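Local coordinates for protein post-proline cleaving enzyme (Rickettsia typhi, PDB 4HVT) that probably cleaves oligopeptides on the carboxyl side of proline as a serine peptidase of the prolyl oligopeptidase family, at residues Thr24-Trp38 with Leu648-Tyr662. Sequence-based numbering, arbitrary orientation.
Sequences TKFLEEAEGVEALEW and LDQRVHPWHGRIFEY
In the alpha/beta-hydrolase domain of this prolyl oligopeptidase relative, R658, on the helix that follows the probable acid loop, reaches into the N-terminal segment and gathers three carbonyls of the loop around 27-30. NH1 donates to L27 O at 2.8 Å and to E29 O at 2.9 Å, the second from well above the carbonyl plane of E29; NH2 takes A30 O at 2.9 Å. The side chain runs extended from CG to NE, which carries the guanidinium away from its own helix and in among these oxygens. A35 CB lies over one face of the group and P654 CG over the other, while NE makes a salt bridge to E676. From helix 34-38, the W38 ring runs past R658 in the opposite direction, its CH2 3.5 Å from E661 CG and its CZ2 3.9 Å from Y662 CD2. Its CG is anti to the backbone N (chi1 178°), which lays the indole against helix 655-662. L27 branches between them, CD1 against Y662 CB at 4.0 Å and CD2 against R658 CB and over one face of the W38 indole. W655 points the edge of its six-membered ring at T24 O, and the CG of E28 runs alongside it; beyond, the E28 carboxylate pairs with R597 and W655 NE1 bonds D594. Ahead of the helix, H653 ND1 accepts a capping bond from W655 N, and a water links H653 NE2 to A30 N. Just upstream, D649 bonds H682, an arrangement consistent with a Ser-His-Asp triad completed by S566. Three carbonyls on one arginine whose faces are both covered tie the 27-30 backbone to the catalytic domain, L27 and W38 add apolar packing, and E676 probably balances the buried charge.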
ATOM      1  N   THR A  24     -11.255  -3.554 -30.294  1.00 34.32           N
ATOM      2  CA  THR A  24     -10.996  -3.428 -28.839  1.00 33.99           C
ATOM      3  C   THR A  24     -11.332  -2.031 -28.277  1.00 31.34           C
ATOM      4  O   THR A  24     -11.334  -1.841 -27.052  1.00 30.48           O
ATOM      5  CB  THR A  24      -9.482  -3.546 -28.512  1.00 33.77           C
ATOM      6  OG1 THR A  24      -8.784  -2.406 -29.031  1.00 41.43           O
ATOM      7  CG2 THR A  24      -8.857  -4.736 -29.058  1.00 34.87           C
ATOM      8  N   LYS A  25     -11.563  -1.049 -29.154  1.00 29.71           N
ATOM      9  CA  LYS A  25     -11.464   0.370 -28.773  1.00 28.32           C
ATOM     10  C   LYS A  25     -12.487   0.798 -27.721  1.00 27.27           C
ATOM     11  O   LYS A  25     -12.165   1.569 -26.813  1.00 27.49           O
ATOM     12  CB  LYS A  25     -11.563   1.284 -30.024  1.00 27.81           C
ATOM     13  N   PHE A  26     -13.704   0.259 -27.815  1.00 27.21           N
ATOM     14  CA  PHE A  26     -14.756   0.530 -26.794  1.00 25.35           C
ATOM     15  C   PHE A  26     -14.354   0.278 -25.338  1.00 23.45           C
ATOM     16  O   PHE A  26     -14.839   0.940 -24.461  1.00 23.78           O
ATOM     17  CB  PHE A  26     -16.064  -0.245 -27.123  1.00 26.45           C
ATOM     18  CG  PHE A  26     -16.035  -1.757 -26.831  1.00 26.89           C
ATOM     19  CD1 PHE A  26     -15.321  -2.618 -27.634  1.00 27.13           C
ATOM     20  CD2 PHE A  26     -16.768  -2.305 -25.773  1.00 27.38           C
ATOM     21  CE1 PHE A  26     -15.308  -3.985 -27.414  1.00 27.93           C
ATOM     22  CE2 PHE A  26     -16.762  -3.659 -25.539  1.00 26.97           C
ATOM     23  CZ  PHE A  26     -16.017  -4.514 -26.339  1.00 27.11           C
ATOM     24  N   LEU A  27     -13.526  -0.726 -25.099  1.00 23.80           N
ATOM     25  CA  LEU A  27     -13.063  -1.099 -23.737  1.00 22.50           C
ATOM     26  C   LEU A  27     -12.080  -0.057 -23.118  1.00 22.24           C
ATOM     27  O   LEU A  27     -11.879   0.031 -21.884  1.00 21.83           O
ATOM     28  CB  LEU A  27     -12.362  -2.443 -23.841  1.00 21.97           C
ATOM     29  CG  LEU A  27     -13.223  -3.648 -24.200  1.00 22.89           C
ATOM     30  CD1 LEU A  27     -12.292  -4.794 -24.495  1.00 23.06           C
ATOM     31  CD2 LEU A  27     -14.203  -3.937 -23.102  1.00 22.89           C
ATOM     32  N   GLU A  28     -11.507   0.802 -23.959  1.00 22.41           N
ATOM     33  CA  GLU A  28     -10.585   1.857 -23.494  1.00 22.68           C
ATOM     34  C   GLU A  28     -11.254   2.979 -22.654  1.00 22.98           C
ATOM     35  O   GLU A  28     -10.602   3.771 -22.002  1.00 23.34           O
ATOM     36  CB  GLU A  28      -9.858   2.468 -24.694  1.00 22.64           C
ATOM     37  CG  GLU A  28      -9.073   1.445 -25.513  1.00 23.61           C
ATOM     38  CD  GLU A  28      -8.333   2.060 -26.698  1.00 24.86           C
ATOM     39  OE1 GLU A  28      -8.185   3.277 -26.720  1.00 25.66           O
ATOM     40  OE2 GLU A  28      -7.893   1.348 -27.589  1.00 26.10           O
ATOM     41  N   GLU A  29     -12.567   3.071 -22.743  1.00 24.96           N
ATOM     42  CA  GLU A  29     -13.359   4.065 -22.099  1.00 25.04           C
ATOM     43  C   GLU A  29     -13.868   3.442 -20.811  1.00 25.39           C
ATOM     44  O   GLU A  29     -14.641   2.462 -20.877  1.00 25.30           O
ATOM     45  CB  GLU A  29     -14.525   4.418 -23.023  1.00 28.18           C
ATOM     46  CG  GLU A  29     -15.292   5.643 -22.624  1.00 30.41           C
ATOM     47  CD  GLU A  29     -16.369   6.065 -23.619  1.00 33.86           C
ATOM     48  OE1 GLU A  29     -16.433   5.625 -24.820  1.00 35.22           O
ATOM     49  OE2 GLU A  29     -17.188   6.873 -23.166  1.00 35.62           O
ATOM     50  N   ALA A  30     -13.394   3.970 -19.671  1.00 24.00           N
ATOM     51  CA  ALA A  30     -13.682   3.394 -18.328  1.00 24.68           C
ATOM     52  C   ALA A  30     -15.184   3.342 -18.058  1.00 27.47           C
ATOM     53  O   ALA A  30     -15.686   2.351 -17.547  1.00 25.52           O
ATOM     54  CB  ALA A  30     -13.006   4.179 -17.230  1.00 24.10           C
ATOM     55  N   GLU A  31     -15.882   4.424 -18.454  1.00 30.23           N
ATOM     56  CA  GLU A  31     -17.306   4.547 -18.217  1.00 33.12           C
ATOM     57  C   GLU A  31     -18.095   4.555 -19.543  1.00 34.81           C
ATOM     58  O   GLU A  31     -17.615   4.136 -20.598  1.00 32.46           O
ATOM     59  CB  GLU A  31     -17.577   5.786 -17.337  1.00 36.49           C
ATOM     60  CG  GLU A  31     -16.779   5.826 -16.044  1.00 36.73           C
ATOM     61  CD  GLU A  31     -17.219   6.908 -15.061  1.00 40.01           C
ATOM     62  OE1 GLU A  31     -16.432   7.835 -14.791  1.00 45.68           O
ATOM     63  OE2 GLU A  31     -18.348   6.861 -14.547  1.00 42.91           O
ATOM     64  N   GLY A  32     -19.358   4.935 -19.461  1.00 38.90           N
ATOM     65  CA  GLY A  32     -20.157   5.161 -20.646  1.00 43.56           C
ATOM     66  C   GLY A  32     -21.144   4.093 -21.076  1.00 45.35           C
ATOM     67  O   GLY A  32     -22.230   3.980 -20.510  1.00 54.26           O
ATOM     68  N   VAL A  33     -20.801   3.319 -22.100  1.00 44.96           N
ATOM     69  CA  VAL A  33     -21.811   2.505 -22.763  1.00 40.61           C
ATOM     70  C   VAL A  33     -21.446   1.040 -22.973  1.00 38.36           C
ATOM     71  O   VAL A  33     -21.869   0.161 -22.184  1.00 37.59           O
ATOM     72  CB  VAL A  33     -22.212   3.145 -24.123  1.00 42.26           C
ATOM     73  N   GLU A  34     -20.712   0.778 -24.052  1.00 34.04           N
ATOM     74  CA  GLU A  34     -20.524  -0.574 -24.542  1.00 34.91           C
ATOM     75  C   GLU A  34     -19.611  -1.358 -23.619  1.00 32.22           C
ATOM     76  O   GLU A  34     -19.863  -2.525 -23.337  1.00 35.24           O
ATOM     77  CB  GLU A  34     -19.967  -0.576 -25.957  1.00 33.72           C
ATOM     78  N   ALA A  35     -18.566  -0.704 -23.127  1.00 30.97           N
ATOM     79  CA  ALA A  35     -17.684  -1.334 -22.137  1.00 28.91           C
ATOM     80  C   ALA A  35     -18.432  -1.778 -20.877  1.00 28.44           C
ATOM     81  O   ALA A  35     -18.261  -2.917 -20.431  1.00 27.53           O
ATOM     82  CB  ALA A  35     -16.536  -0.406 -21.774  1.00 27.43           C
ATOM     83  N   LEU A  36     -19.186  -0.874 -20.256  1.00 28.17           N
ATOM     84  CA  LEU A  36     -19.889  -1.200 -18.991  1.00 30.43           C
ATOM     85  C   LEU A  36     -20.890  -2.344 -19.122  1.00 30.48           C
ATOM     86  O   LEU A  36     -20.966  -3.218 -18.249  1.00 33.05           O
ATOM     87  CB  LEU A  36     -20.601   0.021 -18.410  1.00 29.56           C
ATOM     88  CG  LEU A  36     -19.681   1.193 -18.097  1.00 30.29           C
ATOM     89  CD1 LEU A  36     -20.512   2.422 -17.749  1.00 30.95           C
ATOM     90  CD2 LEU A  36     -18.706   0.840 -16.980  1.00 29.31           C
ATOM     91  N   GLU A  37     -21.639  -2.353 -20.218  1.00 32.10           N
ATOM     92  CA  GLU A  37     -22.570  -3.423 -20.494  1.00 31.69           C
ATOM     93  C   GLU A  37     -21.841  -4.767 -20.714  1.00 31.30           C
ATOM     94  O   GLU A  37     -22.214  -5.773 -20.127  1.00 31.65           O
ATOM     95  CB  GLU A  37     -23.451  -3.090 -21.698  1.00 33.64           C
ATOM     96  N   TRP A  38     -20.787  -4.737 -21.528  1.00 29.79           N
ATOM     97  CA  TRP A  38     -19.963  -5.898 -21.833  1.00 28.30           C
ATOM     98  C   TRP A  38     -19.442  -6.458 -20.510  1.00 26.92           C
ATOM     99  O   TRP A  38     -19.578  -7.637 -20.231  1.00 26.10           O
ATOM    100  CB  TRP A  38     -18.810  -5.476 -22.783  1.00 27.85           C
ATOM    101  CG  TRP A  38     -17.835  -6.594 -23.146  1.00 27.62           C
ATOM    102  CD1 TRP A  38     -17.911  -7.402 -24.202  1.00 28.47           C
ATOM    103  CD2 TRP A  38     -16.628  -6.948 -22.456  1.00 26.54           C
ATOM    104  NE1 TRP A  38     -16.850  -8.273 -24.241  1.00 28.36           N
ATOM    105  CE2 TRP A  38     -16.051  -8.026 -23.156  1.00 27.22           C
ATOM    106  CE3 TRP A  38     -15.993  -6.466 -21.311  1.00 25.29           C
ATOM    107  CZ2 TRP A  38     -14.862  -8.635 -22.758  1.00 26.82           C
ATOM    108  CZ3 TRP A  38     -14.820  -7.064 -20.920  1.00 25.31           C
ATOM    109  CH2 TRP A  38     -14.267  -8.151 -21.636  1.00 25.73           C
ATOM    110  N   LEU A 648     -13.683   2.456 -11.563  1.00 18.43           N
ATOM    111  CA  LEU A 648     -13.131   3.633 -10.919  1.00 18.35           C
ATOM    112  C   LEU A 648     -11.683   3.415 -10.506  1.00 16.10           C
ATOM    113  O   LEU A 648     -11.173   4.106  -9.622  1.00 15.31           O
ATOM    114  CB  LEU A 648     -14.020   4.034  -9.745  1.00 19.95           C
ATOM    115  CG  LEU A 648     -15.383   4.612 -10.176  1.00 22.13           C
ATOM    116  CD1 LEU A 648     -16.203   4.954  -8.941  1.00 23.65           C
ATOM    117  CD2 LEU A 648     -15.209   5.820 -11.066  1.00 22.94           C
ATOM    118  N   ASP A 649     -11.040   2.403 -11.094  1.00 14.90           N
ATOM    119  CA  ASP A 649      -9.600   2.226 -10.895  1.00 14.12           C
ATOM    120  C   ASP A 649      -8.910   3.303 -11.722  1.00 13.76           C
ATOM    121  O   ASP A 649      -8.746   3.172 -12.921  1.00 13.91           O
ATOM    122  CB  ASP A 649      -9.148   0.807 -11.282  1.00 14.30           C
ATOM    123  CG  ASP A 649      -7.660   0.533 -10.948  1.00 13.48           C
ATOM    124  OD1 ASP A 649      -6.774   1.447 -11.026  1.00 13.22           O
ATOM    125  OD2 ASP A 649      -7.384  -0.657 -10.637  1.00 13.53           O
ATOM    126  N   GLN A 650      -8.540   4.371 -11.045  1.00 13.09           N
ATOM    127  CA  GLN A 650      -7.793   5.451 -11.644  1.00 13.33           C
ATOM    128  C   GLN A 650      -6.266   5.268 -11.606  1.00 13.17           C
ATOM    129  O   GLN A 650      -5.522   6.148 -12.112  1.00 13.59           O
ATOM    130  CB  GLN A 650      -8.154   6.759 -10.925  1.00 13.10           C
ATOM    131  CG  GLN A 650      -9.661   7.006 -10.989  1.00 13.66           C
ATOM    132  CD  GLN A 650     -10.062   8.307 -10.318  1.00 14.00           C
ATOM    133  OE1 GLN A 650      -9.594   8.595  -9.235  1.00 12.98           O
ATOM    134  NE2 GLN A 650     -10.921   9.119 -11.004  1.00 14.61           N
ATOM    135  N   ARG A 651      -5.781   4.214 -10.975  1.00 12.75           N
ATOM    136  CA  ARG A 651      -4.347   3.962 -10.879  1.00 12.32           C
ATOM    137  C   ARG A 651      -3.906   3.357 -12.229  1.00 12.70           C
ATOM    138  O   ARG A 651      -3.187   3.983 -12.978  1.00 12.86           O
ATOM    139  CB  ARG A 651      -4.046   3.022  -9.709  1.00 12.41           C
ATOM    140  CG  ARG A 651      -2.594   2.950  -9.264  1.00 12.40           C
ATOM    141  CD  ARG A 651      -2.126   4.220  -8.517  1.00 12.45           C
ATOM    142  NE  ARG A 651      -3.101   4.444  -7.476  1.00 12.50           N
ATOM    143  CZ  ARG A 651      -3.186   3.734  -6.362  1.00 13.17           C
ATOM    144  NH1 ARG A 651      -2.230   2.840  -6.046  1.00 13.76           N
ATOM    145  NH2 ARG A 651      -4.257   3.859  -5.569  1.00 13.17           N
ATOM    146  N   VAL A 652      -4.359   2.143 -12.548  1.00 13.07           N
ATOM    147  CA  VAL A 652      -3.929   1.473 -13.752  1.00 13.29           C
ATOM    148  C   VAL A 652      -4.951   1.554 -14.894  1.00 13.52           C
ATOM    149  O   VAL A 652      -4.549   1.430 -16.044  1.00 13.64           O
ATOM    150  CB  VAL A 652      -3.569  -0.022 -13.509  1.00 14.03           C
ATOM    151  CG1 VAL A 652      -2.417  -0.172 -12.537  1.00 14.15           C
ATOM    152  CG2 VAL A 652      -4.753  -0.773 -12.956  1.00 14.55           C
ATOM    153  N   HIS A 653      -6.237   1.741 -14.579  1.00 13.33           N
ATOM    154  CA  HIS A 653      -7.349   1.774 -15.532  1.00 13.97           C
ATOM    155  C   HIS A 653      -7.878   0.341 -15.765  1.00 13.88           C
ATOM    156  O   HIS A 653      -7.116  -0.586 -15.869  1.00 13.57           O
ATOM    157  CB  HIS A 653      -6.952   2.436 -16.846  1.00 14.53           C
ATOM    158  CG  HIS A 653      -8.112   2.812 -17.732  1.00 15.43           C
ATOM    159  ND1 HIS A 653      -8.852   1.906 -18.454  1.00 15.92           N
ATOM    160  CD2 HIS A 653      -8.596   4.029 -18.073  1.00 15.85           C
ATOM    161  CE1 HIS A 653      -9.784   2.532 -19.145  1.00 16.84           C
ATOM    162  NE2 HIS A 653      -9.623   3.834 -18.954  1.00 16.72           N
ATOM    163  N   PRO A 654      -9.184   0.178 -15.841  1.00 14.30           N
ATOM    164  CA  PRO A 654      -9.677  -1.203 -16.131  1.00 14.84           C
ATOM    165  C   PRO A 654      -9.362  -1.823 -17.490  1.00 15.24           C
ATOM    166  O   PRO A 654      -9.606  -3.015 -17.666  1.00 15.44           O
ATOM    167  CB  PRO A 654     -11.196  -1.062 -16.022  1.00 15.36           C
ATOM    168  CG  PRO A 654     -11.508   0.381 -16.272  1.00 15.40           C
ATOM    169  CD  PRO A 654     -10.305   1.124 -15.704  1.00 14.69           C
ATOM    170  N   TRP A 655      -8.848  -1.026 -18.441  1.00 14.97           N
ATOM    171  CA  TRP A 655      -8.435  -1.511 -19.745  1.00 15.39           C
ATOM    172  C   TRP A 655      -7.618  -2.805 -19.629  1.00 14.97           C
ATOM    173  O   TRP A 655      -7.842  -3.757 -20.323  1.00 14.89           O
ATOM    174  CB  TRP A 655      -7.571  -0.478 -20.450  1.00 15.50           C
ATOM    175  CG  TRP A 655      -6.759  -1.020 -21.608  1.00 15.88           C
ATOM    176  CD1 TRP A 655      -5.425  -1.217 -21.657  1.00 15.97           C
ATOM    177  CD2 TRP A 655      -7.263  -1.444 -22.876  1.00 17.18           C
ATOM    178  NE1 TRP A 655      -5.038  -1.711 -22.857  1.00 17.03           N
ATOM    179  CE2 TRP A 655      -6.142  -1.848 -23.652  1.00 17.41           C
ATOM    180  CE3 TRP A 655      -8.532  -1.483 -23.441  1.00 17.99           C
ATOM    181  CZ2 TRP A 655      -6.257  -2.309 -24.952  1.00 18.31           C
ATOM    182  CZ3 TRP A 655      -8.636  -1.925 -24.775  1.00 18.76           C
ATOM    183  CH2 TRP A 655      -7.505  -2.346 -25.487  1.00 18.77           C
ATOM    184  N   HIS A 656      -6.694  -2.840 -18.668  1.00 13.90           N
ATOM    185  CA  HIS A 656      -5.782  -3.990 -18.591  1.00 13.84           C
ATOM    186  C   HIS A 656      -6.499  -5.303 -18.353  1.00 14.28           C
ATOM    187  O   HIS A 656      -6.209  -6.303 -19.009  1.00 14.72           O
ATOM    188  CB  HIS A 656      -4.681  -3.774 -17.530  1.00 13.13           C
ATOM    189  CG  HIS A 656      -3.847  -2.565 -17.778  1.00 12.71           C
ATOM    190  ND1 HIS A 656      -2.775  -2.574 -18.639  1.00 12.94           N
ATOM    191  CD2 HIS A 656      -3.906  -1.305 -17.268  1.00 12.61           C
ATOM    192  CE1 HIS A 656      -2.210  -1.373 -18.654  1.00 12.51           C
ATOM    193  NE2 HIS A 656      -2.904  -0.583 -17.858  1.00 12.21           N
ATOM    194  N   GLY A 657      -7.433  -5.290 -17.425  1.00 14.43           N
ATOM    195  CA  GLY A 657      -8.202  -6.516 -17.092  1.00 14.68           C
ATOM    196  C   GLY A 657      -9.176  -6.838 -18.237  1.00 15.54           C
ATOM    197  O   GLY A 657      -9.319  -8.002 -18.654  1.00 15.61           O
ATOM    198  N   ARG A 658      -9.814  -5.791 -18.756  1.00 16.18           N
ATOM    199  CA  ARG A 658     -10.793  -5.945 -19.809  1.00 17.18           C
ATOM    200  C   ARG A 658     -10.159  -6.556 -21.045  1.00 17.64           C
ATOM    201  O   ARG A 658     -10.682  -7.540 -21.585  1.00 17.86           O
ATOM    202  CB  ARG A 658     -11.376  -4.607 -20.189  1.00 17.56           C
ATOM    203  CG  ARG A 658     -12.435  -4.119 -19.263  1.00 17.94           C
ATOM    204  CD  ARG A 658     -12.650  -2.638 -19.469  1.00 18.46           C
ATOM    205  NE  ARG A 658     -13.729  -2.097 -18.672  1.00 18.73           N
ATOM    206  CZ  ARG A 658     -14.179  -0.846 -18.784  1.00 19.01           C
ATOM    207  NH1 ARG A 658     -13.688  -0.007 -19.702  1.00 19.68           N
ATOM    208  NH2 ARG A 658     -15.167  -0.447 -17.992  1.00 19.34           N
ATOM    209  N   ILE A 659      -9.051  -5.988 -21.527  1.00 17.25           N
ATOM    210  CA  ILE A 659      -8.375  -6.572 -22.734  1.00 17.83           C
ATOM    211  C   ILE A 659      -7.860  -8.020 -22.605  1.00 17.76           C
ATOM    212  O   ILE A 659      -7.952  -8.858 -23.574  1.00 18.87           O
ATOM    213  CB  ILE A 659      -7.288  -5.602 -23.316  1.00 17.56           C
ATOM    214  CG1 ILE A 659      -6.860  -6.042 -24.709  1.00 18.43           C
ATOM    215  CG2 ILE A 659      -6.005  -5.452 -22.459  1.00 16.88           C
ATOM    216  CD1 ILE A 659      -7.958  -5.947 -25.726  1.00 19.21           C
ATOM    217  N   PHE A 660      -7.342  -8.346 -21.400  1.00 17.36           N
ATOM    218  CA  PHE A 660      -6.888  -9.681 -21.151  1.00 17.84           C
ATOM    219  C   PHE A 660      -8.095 -10.648 -21.254  1.00 18.53           C
ATOM    220  O   PHE A 660      -7.974 -11.657 -21.839  1.00 18.36           O
ATOM    221  CB  PHE A 660      -6.267  -9.743 -19.801  1.00 17.20           C
ATOM    222  CG  PHE A 660      -5.447 -10.965 -19.533  1.00 17.35           C
ATOM    223  CD1 PHE A 660      -4.555 -11.453 -20.467  1.00 17.68           C
ATOM    224  CD2 PHE A 660      -5.458 -11.516 -18.250  1.00 17.17           C
ATOM    225  CE1 PHE A 660      -3.790 -12.547 -20.200  1.00 17.91           C
ATOM    226  CE2 PHE A 660      -4.676 -12.592 -17.970  1.00 17.36           C
ATOM    227  CZ  PHE A 660      -3.814 -13.095 -18.954  1.00 17.50           C
ATOM    228  N   GLU A 661      -9.204 -10.302 -20.584  1.00 19.15           N
ATOM    229  CA  GLU A 661     -10.459 -11.100 -20.683  1.00 19.91           C
ATOM    230  C   GLU A 661     -10.911 -11.203 -22.150  1.00 21.38           C
ATOM    231  O   GLU A 661     -11.290 -12.264 -22.638  1.00 21.91           O
ATOM    232  CB  GLU A 661     -11.554 -10.443 -19.869  1.00 19.87           C
ATOM    233  CG  GLU A 661     -12.978 -10.960 -20.004  1.00 20.77           C
ATOM    234  CD  GLU A 661     -13.148 -12.430 -19.614  1.00 21.38           C
ATOM    235  OE1 GLU A 661     -12.188 -13.147 -19.206  1.00 21.28           O
ATOM    236  OE2 GLU A 661     -14.291 -12.923 -19.787  1.00 22.59           O
ATOM    237  N   TYR A 662     -10.905 -10.073 -22.839  1.00 22.24           N
ATOM    238  CA  TYR A 662     -11.410 -10.061 -24.215  1.00 23.90           C
ATOM    239  C   TYR A 662     -10.617 -11.002 -25.110  1.00 24.55           C
ATOM    240  O   TYR A 662     -11.216 -11.778 -25.881  1.00 25.23           O
ATOM    241  CB  TYR A 662     -11.424  -8.642 -24.769  1.00 24.26           C
ATOM    242  CG  TYR A 662     -12.043  -8.558 -26.174  1.00 26.37           C
ATOM    243  CD1 TYR A 662     -11.289  -8.793 -27.296  1.00 27.51           C
ATOM    244  CD2 TYR A 662     -13.353  -8.184 -26.316  1.00 27.80           C
ATOM    245  CE1 TYR A 662     -11.859  -8.698 -28.564  1.00 30.43           C
ATOM    246  CE2 TYR A 662     -13.945  -8.103 -27.543  1.00 30.02           C
ATOM    247  CZ  TYR A 662     -13.196  -8.349 -28.659  1.00 31.31           C
ATOM    248  OH  TYR A 662     -13.821  -8.236 -29.851  1.00 34.51           O
TER
HETATM  249  O   HOH W   1     -11.253   6.097 -19.688  1.00 20.77           O